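Local coordinates for exotoxin A (Pseudomonas aeruginosa, PDB 1IKP), which is an NAD-dependent ADP-ribosyltransferase toxin that probably modifies host elongation factor 2 after binding and targeting domains help it enter the cell, at residues D6-C11 with M28-A33; Q40-Y45 with S173-Q178; S130-I135 with T242-R247; L198-D203 with K223-L228. The protein carries 2 engineered substitutions. All blocks are in the same frame, centred on the assembly; numbering follows the deposited sequence.

Contact 1 (D6-C11 with M28-A33); sequences DLWNEC and MSVDPA
Trp8 turns CG away from its own carbonyl carbon (chi1 -65°), which sends the indole toward Met28, whose CG takes the same setting before the chain bends at chi3. The six-membered end of the indole does the touching. Its CH2 lies 3.5 Å from Met28 CB, and Met28 CG stands above the rim of one ring face, the two side chains crossing at about a right angle. Met28 SD is 5.2 Å from the centroid of the Trp8 six-membered ring and oblique to it, a Met-aromatic contact, while Leu7 CD2 reaches the same sulfur at 4.1 Å. At the ring edge, in plane, the backbone O of Ser29 sits 3.5 Å from Trp8 CZ3. Val30 CG2 adds a looser touch on Trp8 CH2, at 4.1 Å. Asp6 N-caps the short helix through Asn9 N, and Cys11, just past it, is disulfide-bonded to Cys15. Helix 7-10 thus packs on the end of strand 24-29, with Phe151 of strand 148-155 beside Leu7 and Met28, and Tyr45 of strand 40-49 beside Trp8 and Val30.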
loop_
_atom_site.group_PDB
_atom_site.type_symbol
_atom_site.label_atom_id
_atom_site.label_comp_id
_atom_site.label_asym_id
_atom_site.label_seq_id
_atom_site.Cartn_x
_atom_site.Cartn_y
_atom_site.Cartn_z
ATOM N N ASP A 6 -24.214 -25.945 -17.432
ATOM C CA ASP A 6 -24.352 -24.511 -17.683
ATOM C C ASP A 6 -24.353 -23.808 -16.339
ATOM O O ASP A 6 -25.383 -23.688 -15.686
ATOM C CB ASP A 6 -25.669 -24.241 -18.420
ATOM C CG ASP A 6 -25.790 -22.809 -18.900
ATOM O OD1 ASP A 6 -25.235 -21.906 -18.241
ATOM O OD2 ASP A 6 -26.459 -22.585 -19.933
ATOM N N LEU A 7 -23.176 -23.348 -15.932
ATOM C CA LEU A 7 -22.999 -22.695 -14.645
ATOM C C LEU A 7 -23.970 -21.563 -14.322
ATOM O O LEU A 7 -24.621 -21.560 -13.270
ATOM C CB LEU A 7 -21.564 -22.168 -14.541
ATOM C CG LEU A 7 -21.161 -21.387 -13.287
ATOM C CD1 LEU A 7 -21.099 -22.307 -12.087
ATOM C CD2 LEU A 7 -19.809 -20.739 -13.538
ATOM N N TRP A 8 -24.081 -20.605 -15.226
ATOM C CA TRP A 8 -24.938 -19.469 -14.952
ATOM C C TRP A 8 -26.424 -19.696 -15.061
ATOM O O TRP A 8 -27.205 -18.927 -14.513
ATOM C CB TRP A 8 -24.519 -18.281 -15.809
ATOM C CG TRP A 8 -23.165 -17.826 -15.428
ATOM C CD1 TRP A 8 -22.601 -17.909 -14.185
ATOM C CD2 TRP A 8 -22.199 -17.205 -16.268
ATOM N NE1 TRP A 8 -21.349 -17.379 -14.199
ATOM C CE2 TRP A 8 -21.065 -16.935 -15.462
ATOM C CE3 TRP A 8 -22.174 -16.842 -17.618
ATOM C CZ2 TRP A 8 -19.915 -16.319 -15.963
ATOM C CZ3 TRP A 8 -21.031 -16.228 -18.123
ATOM C CH2 TRP A 8 -19.915 -15.971 -17.294
ATOM N N ASN A 9 -26.828 -20.747 -15.755
ATOM C CA ASN A 9 -28.250 -20.998 -15.862
ATOM C C ASN A 9 -28.719 -22.008 -14.832
ATOM O O ASN A 9 -29.777 -21.833 -14.232
ATOM C CB ASN A 9 -28.602 -21.461 -17.273
ATOM C CG ASN A 9 -28.666 -20.306 -18.253
ATOM O OD1 ASN A 9 -29.480 -19.395 -18.099
ATOM N ND2 ASN A 9 -27.804 -20.333 -19.262
ATOM N N GLU A 10 -27.913 -23.035 -14.594
ATOM C CA GLU A 10 -28.279 -24.093 -13.656
ATOM C C GLU A 10 -27.897 -23.830 -12.208
ATOM O O GLU A 10 -28.526 -24.349 -11.289
ATOM C CB GLU A 10 -27.639 -25.412 -14.084
ATOM C CG GLU A 10 -28.129 -25.971 -15.405
ATOM C CD GLU A 10 -27.158 -26.983 -15.996
ATOM O OE1 GLU A 10 -26.554 -27.763 -15.231
ATOM O OE2 GLU A 10 -27.012 -27.006 -17.231
ATOM N N CYS A 11 -26.854 -23.039 -11.997
ATOM C CA CYS A 11 -26.400 -22.782 -10.644
ATOM C C CYS A 11 -26.652 -21.366 -10.137
ATOM O O CYS A 11 -26.091 -20.975 -9.109
ATOM C CB CYS A 11 -24.909 -23.135 -10.540
ATOM S SG CYS A 11 -24.483 -24.803 -11.157
ATOM N N MET A 28 -18.035 -20.076 -20.012
ATOM C CA MET A 28 -18.469 -18.830 -19.396
ATOM C C MET A 28 -18.296 -17.802 -20.500
ATOM O O MET A 28 -17.179 -17.345 -20.762
ATOM C CB MET A 28 -17.576 -18.475 -18.204
ATOM C CG MET A 28 -17.664 -19.474 -17.038
ATOM S SD MET A 28 -16.663 -19.007 -15.579
ATOM C CE MET A 28 -14.995 -18.907 -16.284
ATOM N N SER A 29 -19.394 -17.457 -21.162
ATOM C CA SER A 29 -19.345 -16.503 -22.262
ATOM C C SER A 29 -19.977 -15.158 -21.917
ATOM O O SER A 29 -21.088 -15.098 -21.399
ATOM C CB SER A 29 -20.051 -17.088 -23.486
ATOM O OG SER A 29 -19.552 -18.376 -23.793
ATOM N N VAL A 30 -19.251 -14.089 -22.221
ATOM C CA VAL A 30 -19.704 -12.729 -21.972
ATOM C C VAL A 30 -19.700 -11.977 -23.299
ATOM O O VAL A 30 -18.803 -12.168 -24.117
ATOM C CB VAL A 30 -18.768 -12.019 -20.971
ATOM C CG1 VAL A 30 -19.172 -10.572 -20.816
ATOM C CG2 VAL A 30 -18.817 -12.733 -19.620
ATOM N N ASP A 31 -20.709 -11.132 -23.512
ATOM C CA ASP A 31 -20.829 -10.348 -24.740
ATOM C C ASP A 31 -19.515 -9.625 -25.014
ATOM O O ASP A 31 -19.082 -8.787 -24.221
ATOM C CB ASP A 31 -21.957 -9.322 -24.598
ATOM C CG ASP A 31 -22.289 -8.625 -25.910
ATOM O OD1 ASP A 31 -21.356 -8.253 -26.653
ATOM O OD2 ASP A 31 -23.492 -8.439 -26.193
ATOM N N PRO A 32 -18.867 -9.932 -26.149
ATOM C CA PRO A 32 -17.594 -9.299 -26.506
ATOM C C PRO A 32 -17.623 -7.774 -26.479
ATOM O O PRO A 32 -16.601 -7.134 -26.232
ATOM C CB PRO A 32 -17.306 -9.859 -27.899
ATOM C CG PRO A 32 -18.676 -10.120 -28.447
ATOM C CD PRO A 32 -19.374 -10.747 -27.267
ATOM N N ALA A 33 -18.792 -7.195 -26.728
ATOM C CA ALA A 33 -18.926 -5.742 -26.721
ATOM C C ALA A 33 -18.514 -5.171 -25.365
ATOM O O ALA A 33 -18.181 -3.991 -25.250
ATOM C CB ALA A 33 -20.366 -5.350 -27.040
#

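Contact 2 (Q40-Y45 with S173-Q178); sequences QGVLHY and SVVMAQ
Leu43 packs on Val174 across two antiparallel strands. Its CB lies 4.0 Å from Ser173 O; from there CG stands anti to the carbonyl carbon (chi1 -73°), and CD2 reaches both Ser173 O, at 3.7 Å, and Val174 CB, at 3.8 Å. Strands 40-49 and 164-176 are neighbours in the large sheet of the receptor-binding domain, whose family belongs to the concanavalin-like clan. Val42 with Val175 and His44 with Ser173 are hydrogen-bonded pairs, each joined by two N-H...O bonds; Gly41 with Met176 and Leu43 with Val174 are non-hydrogen-bonded. Gly41 leaves room for Met176, which bends at chi2 and chi3 to lay SD 4.0 Å from Gly41 CA. On the other face Val42 CB meets Val175 CG1 at 3.7 Å, and one water bridges Val42 O and Ser173 OG. Where the strand ends, Ala177 N donates to Gln40 O almost straight, at 176°, and Ala177 CB rests 3.6 Å from Gln40 CG. Beyond, the Gln40 amide binds Arg186 O and His44 NE2 binds Asn100.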
loop_
_atom_site.group_PDB
_atom_site.type_symbol
_atom_site.label_atom_id
_atom_site.label_comp_id
_atom_site.label_asym_id
_atom_site.label_seq_id
_atom_site.Cartn_x
_atom_site.Cartn_y
_atom_site.Cartn_z
ATOM N N GLN A 40 -14.157 2.201 -18.789
ATOM C CA GLN A 40 -13.447 1.296 -17.898
ATOM C C GLN A 40 -14.452 0.640 -16.989
ATOM O O GLN A 40 -15.463 1.238 -16.616
ATOM C CB GLN A 40 -12.377 2.026 -17.075
ATOM C CG GLN A 40 -12.861 3.214 -16.282
ATOM C CD GLN A 40 -11.735 3.921 -15.538
ATOM O OE1 GLN A 40 -11.759 5.134 -15.386
ATOM N NE2 GLN A 40 -10.750 3.159 -15.063
ATOM N N GLY A 41 -14.190 -0.611 -16.637
ATOM C CA GLY A 41 -15.115 -1.299 -15.767
ATOM C C GLY A 41 -14.449 -2.484 -15.115
ATOM O O GLY A 41 -13.277 -2.767 -15.375
ATOM N N VAL A 42 -15.219 -3.162 -14.268
ATOM C CA VAL A 42 -14.781 -4.362 -13.566
ATOM C C VAL A 42 -15.868 -5.435 -13.642
ATOM O O VAL A 42 -17.037 -5.182 -13.306
ATOM C CB VAL A 42 -14.509 -4.085 -12.085
ATOM C CG1 VAL A 42 -14.135 -5.395 -11.366
ATOM C CG2 VAL A 42 -13.382 -3.069 -11.921
ATOM N N LEU A 43 -15.491 -6.618 -14.113
ATOM C CA LEU A 43 -16.378 -7.766 -14.158
ATOM C C LEU A 43 -16.148 -8.496 -12.840
ATOM O O LEU A 43 -15.001 -8.801 -12.499
ATOM C CB LEU A 43 -16.010 -8.707 -15.307
ATOM C CG LEU A 43 -16.382 -8.190 -16.688
ATOM C CD1 LEU A 43 -15.641 -8.966 -17.759
ATOM C CD2 LEU A 43 -17.906 -8.328 -16.868
ATOM N N HIS A 44 -17.221 -8.742 -12.091
ATOM C CA HIS A 44 -17.120 -9.455 -10.828
ATOM C C HIS A 44 -17.794 -10.816 -10.993
ATOM O O HIS A 44 -19.027 -10.904 -11.163
ATOM C CB HIS A 44 -17.812 -8.646 -9.722
ATOM C CG HIS A 44 -17.809 -9.305 -8.379
ATOM N ND1 HIS A 44 -18.402 -8.738 -7.270
ATOM C CD2 HIS A 44 -17.244 -10.459 -7.952
ATOM C CE1 HIS A 44 -18.202 -9.509 -6.218
ATOM N NE2 HIS A 44 -17.497 -10.560 -6.607
ATOM N N TYR A 45 -16.969 -11.856 -10.994
ATOM C CA TYR A 45 -17.415 -13.251 -11.117
ATOM C C TYR A 45 -17.516 -13.842 -9.718
ATOM O O TYR A 45 -16.602 -13.692 -8.920
ATOM C CB TYR A 45 -16.397 -14.083 -11.904
ATOM C CG TYR A 45 -16.282 -13.737 -13.367
ATOM C CD1 TYR A 45 -16.971 -14.473 -14.335
ATOM C CD2 TYR A 45 -15.482 -12.671 -13.790
ATOM C CE1 TYR A 45 -16.870 -14.168 -15.688
ATOM C CE2 TYR A 45 -15.377 -12.353 -15.148
ATOM C CZ TYR A 45 -16.066 -13.099 -16.088
ATOM O OH TYR A 45 -15.979 -12.798 -17.440
ATOM N N SER A 173 -21.321 -9.914 -12.829
ATOM C CA SER A 173 -21.831 -8.560 -12.935
ATOM C C SER A 173 -20.740 -7.682 -13.486
ATOM O O SER A 173 -19.575 -8.075 -13.528
ATOM C CB SER A 173 -22.252 -8.041 -11.558
ATOM O OG SER A 173 -21.157 -7.968 -10.653
ATOM N N VAL A 174 -21.121 -6.505 -13.952
ATOM C CA VAL A 174 -20.147 -5.556 -14.448
ATOM C C VAL A 174 -20.476 -4.205 -13.874
ATOM O O VAL A 174 -21.646 -3.843 -13.718
ATOM C CB VAL A 174 -20.147 -5.443 -15.979
ATOM C CG1 VAL A 174 -21.495 -4.907 -16.476
ATOM C CG2 VAL A 174 -18.997 -4.525 -16.442
ATOM N N VAL A 175 -19.439 -3.468 -13.505
ATOM C CA VAL A 175 -19.599 -2.117 -13.004
ATOM C C VAL A 175 -18.789 -1.229 -13.935
ATOM O O VAL A 175 -17.608 -1.478 -14.197
ATOM C CB VAL A 175 -19.140 -1.955 -11.541
ATOM C CG1 VAL A 175 -17.700 -2.376 -11.380
ATOM C CG2 VAL A 175 -19.298 -0.515 -11.111
ATOM N N MET A 176 -19.453 -0.220 -14.489
ATOM C CA MET A 176 -18.816 0.686 -15.422
ATOM C C MET A 176 -18.649 2.042 -14.762
ATOM O O MET A 176 -19.565 2.558 -14.115
ATOM C CB MET A 176 -19.668 0.841 -16.686
ATOM C CG MET A 176 -19.834 -0.401 -17.522
ATOM S SD MET A 176 -18.272 -1.047 -18.166
ATOM C CE MET A 176 -17.734 0.377 -19.165
ATOM N N ALA A 177 -17.470 2.623 -14.929
ATOM C CA ALA A 177 -17.207 3.922 -14.344
ATOM C C ALA A 177 -17.878 4.970 -15.208
ATOM O O ALA A 177 -18.257 4.695 -16.344
ATOM C CB ALA A 177 -15.704 4.184 -14.285
ATOM N N GLN A 178 -18.009 6.167 -14.659
ATOM C CA GLN A 178 -18.612 7.267 -15.396
ATOM C C GLN A 178 -17.727 7.647 -16.583
ATOM O O GLN A 178 -16.541 7.910 -16.414
ATOM C CB GLN A 178 -18.792 8.469 -14.476
ATOM C CG GLN A 178 -19.472 9.650 -15.140
ATOM C CD GLN A 178 -19.750 10.763 -14.164
ATOM O OE1 GLN A 178 -18.825 11.419 -13.680
ATOM N NE2 GLN A 178 -21.029 10.977 -13.848
HETATM O O HOH W 1 -16.757 3.847 -18.356
HETATM O O HOH W 2 -19.253 -5.837 -11.115
#

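Contact 3 (S130-I135 with T242-R247); sequences SPIYTI and TVISHR
Ile244 opens the contact from the second segment, its CG2 touching Ile132 CD1 at 4.0 Å. Next, a water accepts from Ser245 N and lies 2.9 Å from Ser130 O, to which it probably donates, and Ser245 OG lies 3.4 Å from Pro131 CB, against the proline ring. Ser245 O then accepts from Ile132 N at 2.8 Å, and Ile132 O takes the N-H of Arg247, a ladder that skips His246 as parallel pairing requires. This is the join between strand 126-136 and strand 245-248, the parallel pair through which the large sheet of the receptor-binding domain goes on to strand 367-371, which bonds the far side of 245-248. His246 turns its imidazole across Ile132: Ile132 CB sits over one ring face, 3.9 Å from the centroid and 17° off the normal, a CH-pi contact, while Ile132 CG2 reaches His246 NE2. That nitrogen is buried here and has no polar partner in the model. Arg247 projects to the opposite face, its chi1 of -173° setting CG beside the carbonyl carbon; its CB meets Tyr133 CD1 at 3.9 Å, and the extended chain carries the guanidinium away to salt bridges with Asp366 and Asp387. Arg247 O receives a weak bond from Thr134 N.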
loop_
_atom_site.group_PDB
_atom_site.type_symbol
_atom_site.label_atom_id
_atom_site.label_comp_id
_atom_site.label_asym_id
_atom_site.label_seq_id
_atom_site.Cartn_x
_atom_site.Cartn_y
_atom_site.Cartn_z
ATOM N N SER A 130 -10.927 -13.305 3.064
ATOM C CA SER A 130 -9.521 -13.560 2.825
ATOM C C SER A 130 -8.857 -12.292 2.301
ATOM O O SER A 130 -9.510 -11.295 2.059
ATOM C CB SER A 130 -9.353 -14.582 1.685
ATOM O OG SER A 130 -9.659 -13.995 0.400
ATOM N N PRO A 131 -7.528 -12.331 2.182
ATOM C CA PRO A 131 -6.815 -11.191 1.625
ATOM C C PRO A 131 -7.294 -11.143 0.151
ATOM O O PRO A 131 -7.893 -12.105 -0.377
ATOM C CB PRO A 131 -5.368 -11.659 1.648
ATOM C CG PRO A 131 -5.280 -12.458 2.892
ATOM C CD PRO A 131 -6.599 -13.243 2.888
ATOM N N ILE A 132 -7.038 -10.013 -0.498
ATOM C CA ILE A 132 -7.315 -9.825 -1.918
ATOM C C ILE A 132 -6.003 -10.237 -2.614
ATOM O O ILE A 132 -4.954 -9.640 -2.371
ATOM C CB ILE A 132 -7.655 -8.367 -2.217
ATOM C CG1 ILE A 132 -8.902 -7.976 -1.413
ATOM C CG2 ILE A 132 -7.869 -8.176 -3.717
ATOM C CD1 ILE A 132 -9.262 -6.516 -1.476
ATOM N N TYR A 133 -6.076 -11.266 -3.448
ATOM C CA TYR A 133 -4.903 -11.813 -4.125
ATOM C C TYR A 133 -4.814 -11.321 -5.561
ATOM O O TYR A 133 -5.817 -11.258 -6.264
ATOM C CB TYR A 133 -4.950 -13.346 -4.093
ATOM C CG TYR A 133 -4.983 -13.926 -2.696
ATOM C CD1 TYR A 133 -3.857 -13.929 -1.875
ATOM C CD2 TYR A 133 -6.154 -14.501 -2.207
ATOM C CE1 TYR A 133 -3.892 -14.504 -0.596
ATOM C CE2 TYR A 133 -6.198 -15.058 -0.956
ATOM C CZ TYR A 133 -5.074 -15.071 -0.152
ATOM O OH TYR A 133 -5.116 -15.676 1.075
ATOM N N THR A 134 -3.611 -10.948 -5.995
ATOM C CA THR A 134 -3.435 -10.461 -7.356
ATOM C C THR A 134 -2.662 -11.472 -8.248
ATOM O O THR A 134 -1.568 -11.914 -7.898
ATOM C CB THR A 134 -2.682 -9.115 -7.337
ATOM O OG1 THR A 134 -3.484 -8.138 -6.665
ATOM C CG2 THR A 134 -2.399 -8.626 -8.757
ATOM N N ILE A 135 -3.230 -11.804 -9.407
ATOM C CA ILE A 135 -2.597 -12.743 -10.356
ATOM C C ILE A 135 -2.417 -12.124 -11.726
ATOM O O ILE A 135 -3.384 -11.782 -12.396
ATOM C CB ILE A 135 -3.419 -14.056 -10.457
ATOM C CG1 ILE A 135 -3.487 -14.709 -9.074
ATOM C CG2 ILE A 135 -2.755 -15.008 -11.463
ATOM C CD1 ILE A 135 -4.324 -15.990 -9.016
ATOM N N THR A 242 -11.322 -7.595 11.016
ATOM C CA THR A 242 -9.998 -7.736 10.410
ATOM C C THR A 242 -9.785 -6.711 9.291
ATOM O O THR A 242 -10.602 -6.602 8.375
ATOM C CB THR A 242 -9.828 -9.144 9.821
ATOM O OG1 THR A 242 -10.116 -10.114 10.836
ATOM C CG2 THR A 242 -8.410 -9.349 9.316
ATOM N N VAL A 243 -8.682 -5.971 9.335
ATOM C CA VAL A 243 -8.463 -4.980 8.301
ATOM C C VAL A 243 -8.359 -5.619 6.917
ATOM O O VAL A 243 -7.943 -6.783 6.763
ATOM C CB VAL A 243 -7.190 -4.134 8.565
ATOM C CG1 VAL A 243 -7.325 -3.376 9.889
ATOM C CG2 VAL A 243 -5.970 -5.004 8.600
ATOM N N ILE A 244 -8.771 -4.862 5.918
ATOM C CA ILE A 244 -8.689 -5.332 4.543
ATOM C C ILE A 244 -7.222 -5.505 4.201
ATOM O O ILE A 244 -6.393 -4.648 4.527
ATOM C CB ILE A 244 -9.279 -4.303 3.571
ATOM C CG1 ILE A 244 -10.775 -4.096 3.876
ATOM C CG2 ILE A 244 -9.099 -4.754 2.137
ATOM C CD1 ILE A 244 -11.327 -2.847 3.213
ATOM N N SER A 245 -6.880 -6.618 3.567
ATOM C CA SER A 245 -5.491 -6.790 3.159
ATOM C C SER A 245 -5.378 -7.297 1.748
ATOM O O SER A 245 -6.293 -7.885 1.213
ATOM C CB SER A 245 -4.752 -7.762 4.088
ATOM O OG SER A 245 -5.149 -9.124 3.865
ATOM N N HIS A 246 -4.228 -7.024 1.140
ATOM C CA HIS A 246 -3.886 -7.514 -0.188
ATOM C C HIS A 246 -2.621 -8.361 0.012
ATOM O O HIS A 246 -1.893 -8.199 0.992
ATOM C CB HIS A 246 -3.492 -6.375 -1.129
ATOM C CG HIS A 246 -4.628 -5.724 -1.854
ATOM N ND1 HIS A 246 -5.427 -4.753 -1.281
ATOM C CD2 HIS A 246 -5.055 -5.858 -3.133
ATOM C CE1 HIS A 246 -6.292 -4.318 -2.181
ATOM N NE2 HIS A 246 -6.089 -4.967 -3.311
ATOM N N ARG A 247 -2.378 -9.291 -0.902
ATOM C CA ARG A 247 -1.134 -10.076 -0.885
ATOM C C ARG A 247 -0.695 -10.230 -2.331
ATOM O O ARG A 247 -1.519 -10.506 -3.226
ATOM C CB ARG A 247 -1.309 -11.444 -0.207
ATOM C CG ARG A 247 0.021 -12.189 -0.024
ATOM C CD ARG A 247 -0.028 -13.179 1.152
ATOM N NE ARG A 247 1.248 -13.853 1.357
ATOM C CZ ARG A 247 1.755 -14.201 2.538
ATOM N NH1 ARG A 247 1.126 -13.946 3.682
ATOM N NH2 ARG A 247 2.918 -14.838 2.568
HETATM O O HOH W 3 -9.088 -8.603 3.105
#

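Contact 4 (L198-D203 with K223-L228); sequences LLDQLD and KIYRVL. Engineered in segment 198-203: Gln201 (natural residue Pro).
Asp200 stacks on Tyr225 and pairs with Lys223 in a partly buried side-chain contact, where the loop between helices 188-191 and 205-210 packs against strand 224-228. The carboxylate lies over the CB-CG end of the tyrosine, the planes 24° apart and the two side chains running in opposite directions. Asp200 CB stands above one face of Tyr225, 4.0 Å from the centroid, a CH-pi contact, and Asp200 OD1 lies 3.5 Å from Tyr225 CD1. Tyr225 reaches Gln201 because its chi1 of 173° swings the ring clear of the backbone nitrogen. Strand 224-228 is paired antiparallel with strand 164-176 in the large sheet of the receptor-binding domain, so the loop leans on the sheet through Tyr225 of the strand and Lys223 just before it. Lys223 passes its CD 4.0 Å from Leu198 O, then bends at chi4 to bring NZ to 3.6 Å from Asp200 OD1, a long salt bridge. Gln201, an engineered residue where the natural sequence has proline, gives a weak bond from NE2 to Tyr225 OH at 3.4 Å, its amide plane steeply inclined to the ring. Gln201 OE1 makes a weak bond to Ser46, and the backbone O of Asp200 accepts from Lys234.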
loop_
_atom_site.group_PDB
_atom_site.type_symbol
_atom_site.label_atom_id
_atom_site.label_comp_id
_atom_site.label_asym_id
_atom_site.label_seq_id
_atom_site.Cartn_x
_atom_site.Cartn_y
_atom_site.Cartn_z
ATOM N N LEU A 198 -15.884 -0.521 -5.265
ATOM C CA LEU A 198 -16.391 -0.624 -6.633
ATOM C C LEU A 198 -17.408 -1.762 -6.784
ATOM O O LEU A 198 -18.110 -1.853 -7.802
ATOM C CB LEU A 198 -15.251 -0.899 -7.608
ATOM C CG LEU A 198 -14.016 -0.017 -7.544
ATOM C CD1 LEU A 198 -13.071 -0.412 -8.648
ATOM C CD2 LEU A 198 -14.408 1.433 -7.673
ATOM N N LEU A 199 -17.501 -2.601 -5.764
ATOM C CA LEU A 199 -18.341 -3.792 -5.828
ATOM C C LEU A 199 -19.634 -3.659 -5.039
ATOM O O LEU A 199 -19.634 -3.687 -3.815
ATOM C CB LEU A 199 -17.524 -4.992 -5.325
ATOM C CG LEU A 199 -16.100 -5.109 -5.928
ATOM C CD1 LEU A 199 -15.358 -6.247 -5.248
ATOM C CD2 LEU A 199 -16.191 -5.319 -7.427
ATOM N N ASP A 200 -20.738 -3.531 -5.763
ATOM C CA ASP A 200 -22.039 -3.379 -5.129
ATOM C C ASP A 200 -22.359 -4.546 -4.207
ATOM O O ASP A 200 -22.996 -4.374 -3.169
ATOM C CB ASP A 200 -23.124 -3.239 -6.198
ATOM C CG ASP A 200 -22.957 -1.982 -7.032
ATOM O OD1 ASP A 200 -21.885 -1.812 -7.654
ATOM O OD2 ASP A 200 -23.897 -1.161 -7.061
ATOM N N GLN A 201 -21.904 -5.735 -4.582
ATOM C CA GLN A 201 -22.158 -6.923 -3.784
ATOM C C GLN A 201 -21.538 -6.832 -2.397
ATOM O O GLN A 201 -21.899 -7.595 -1.500
ATOM C CB GLN A 201 -21.639 -8.161 -4.523
ATOM C CG GLN A 201 -22.432 -8.487 -5.783
ATOM C CD GLN A 201 -21.706 -9.443 -6.708
ATOM O OE1 GLN A 201 -21.227 -10.495 -6.282
ATOM N NE2 GLN A 201 -21.629 -9.084 -7.987
ATOM N N LEU A 202 -20.627 -5.879 -2.210
ATOM C CA LEU A 202 -19.961 -5.703 -0.927
ATOM C C LEU A 202 -20.135 -4.311 -0.310
ATOM O O LEU A 202 -19.280 -3.846 0.458
ATOM C CB LEU A 202 -18.469 -6.011 -1.078
ATOM C CG LEU A 202 -18.146 -7.462 -1.434
ATOM C CD1 LEU A 202 -16.644 -7.665 -1.408
ATOM C CD2 LEU A 202 -18.823 -8.402 -0.443
ATOM N N ASP A 203 -21.246 -3.654 -0.618
ATOM C CA ASP A 203 -21.487 -2.320 -0.065
ATOM C C ASP A 203 -21.450 -2.328 1.456
ATOM O O ASP A 203 -22.031 -3.209 2.087
ATOM C CB ASP A 203 -22.837 -1.771 -0.532
ATOM C CG ASP A 203 -22.849 -1.438 -2.004
ATOM O OD1 ASP A 203 -21.878 -0.810 -2.479
ATOM O OD2 ASP A 203 -23.833 -1.794 -2.686
ATOM N N LYS A 223 -20.448 5.264 -10.816
ATOM C CA LYS A 223 -20.505 3.985 -11.517
ATOM C C LYS A 223 -21.926 3.453 -11.725
ATOM O O LYS A 223 -22.849 3.822 -10.999
ATOM C CB LYS A 223 -19.689 2.947 -10.740
ATOM C CG LYS A 223 -20.198 2.704 -9.334
ATOM C CD LYS A 223 -19.174 1.944 -8.493
ATOM C CE LYS A 223 -19.487 2.047 -7.011
ATOM N NZ LYS A 223 -20.811 1.468 -6.645
ATOM N N ILE A 224 -22.065 2.597 -12.731
ATOM C CA ILE A 224 -23.335 1.951 -13.065
ATOM C C ILE A 224 -23.093 0.446 -13.019
ATOM O O ILE A 224 -22.172 -0.072 -13.668
ATOM C CB ILE A 224 -23.823 2.350 -14.463
ATOM C CG1 ILE A 224 -24.117 3.855 -14.487
ATOM C CG2 ILE A 224 -25.087 1.560 -14.813
ATOM C CD1 ILE A 224 -24.428 4.401 -15.853
ATOM N N TYR A 225 -23.947 -0.242 -12.267
ATOM C CA TYR A 225 -23.871 -1.690 -12.035
ATOM C C TYR A 225 -24.928 -2.513 -12.771
ATOM O O TYR A 225 -26.083 -2.126 -12.832
ATOM C CB TYR A 225 -24.025 -1.931 -10.536
ATOM C CG TYR A 225 -24.146 -3.374 -10.128
ATOM C CD1 TYR A 225 -23.013 -4.161 -9.953
ATOM C CD2 TYR A 225 -25.403 -3.950 -9.895
ATOM C CE1 TYR A 225 -23.119 -5.484 -9.557
ATOM C CE2 TYR A 225 -25.518 -5.278 -9.498
ATOM C CZ TYR A 225 -24.370 -6.038 -9.330
ATOM O OH TYR A 225 -24.453 -7.350 -8.937
ATOM N N ARG A 226 -24.539 -3.667 -13.299
ATOM C CA ARG A 226 -25.480 -4.539 -14.001
ATOM C C ARG A 226 -25.102 -6.001 -13.878
ATOM O O ARG A 226 -23.928 -6.353 -13.993
ATOM C CB ARG A 226 -25.513 -4.224 -15.491
ATOM C CG ARG A 226 -26.113 -2.895 -15.860
ATOM C CD ARG A 226 -25.407 -2.358 -17.079
ATOM N NE ARG A 226 -25.347 -3.333 -18.159
ATOM C CZ ARG A 226 -24.406 -3.343 -19.095
ATOM N NH1 ARG A 226 -23.443 -2.433 -19.082
ATOM N NH2 ARG A 226 -24.429 -4.261 -20.050
ATOM N N VAL A 227 -26.099 -6.852 -13.646
ATOM C CA VAL A 227 -25.869 -8.290 -13.594
ATOM C C VAL A 227 -25.916 -8.744 -15.054
ATOM O O VAL A 227 -26.876 -8.449 -15.783
ATOM C CB VAL A 227 -26.981 -9.048 -12.812
ATOM C CG1 VAL A 227 -26.792 -10.562 -12.968
ATOM C CG2 VAL A 227 -26.945 -8.661 -11.345
ATOM N N LEU A 228 -24.884 -9.449 -15.496
ATOM C CA LEU A 228 -24.844 -9.921 -16.876
ATOM C C LEU A 228 -25.369 -11.354 -17.040
ATOM O O LEU A 228 -25.962 -11.698 -18.065
ATOM C CB LEU A 228 -23.412 -9.825 -17.422
ATOM C CG LEU A 228 -22.779 -8.426 -17.495
ATOM C CD1 LEU A 228 -21.351 -8.545 -18.000
ATOM C CD2 LEU A 228 -23.591 -7.517 -18.429
#

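Contacts 2, 3 and 4 all reach the large sheet of the receptor-binding domain, and contact 1 packs a short helix against an edge strand of the second, six-stranded sheet while also touching the large one. Contacts 2 and 3 are buried strand pairings, antiparallel and parallel respectively, held mainly by backbone bonds; contact 1 is also buried but relies on sulfur, indole and aliphatic groups. Partly buried contact 4 depends on charge and stacking instead. Contacts 2 and 4 lie closest, their centres about 7 Å apart, because strand 164-176 pairs with both 40-49 and 224-228. Tyr45 and Leu228 link contact 1 to contacts 2 and 4 through Val30. Contact 3 touches none of the others.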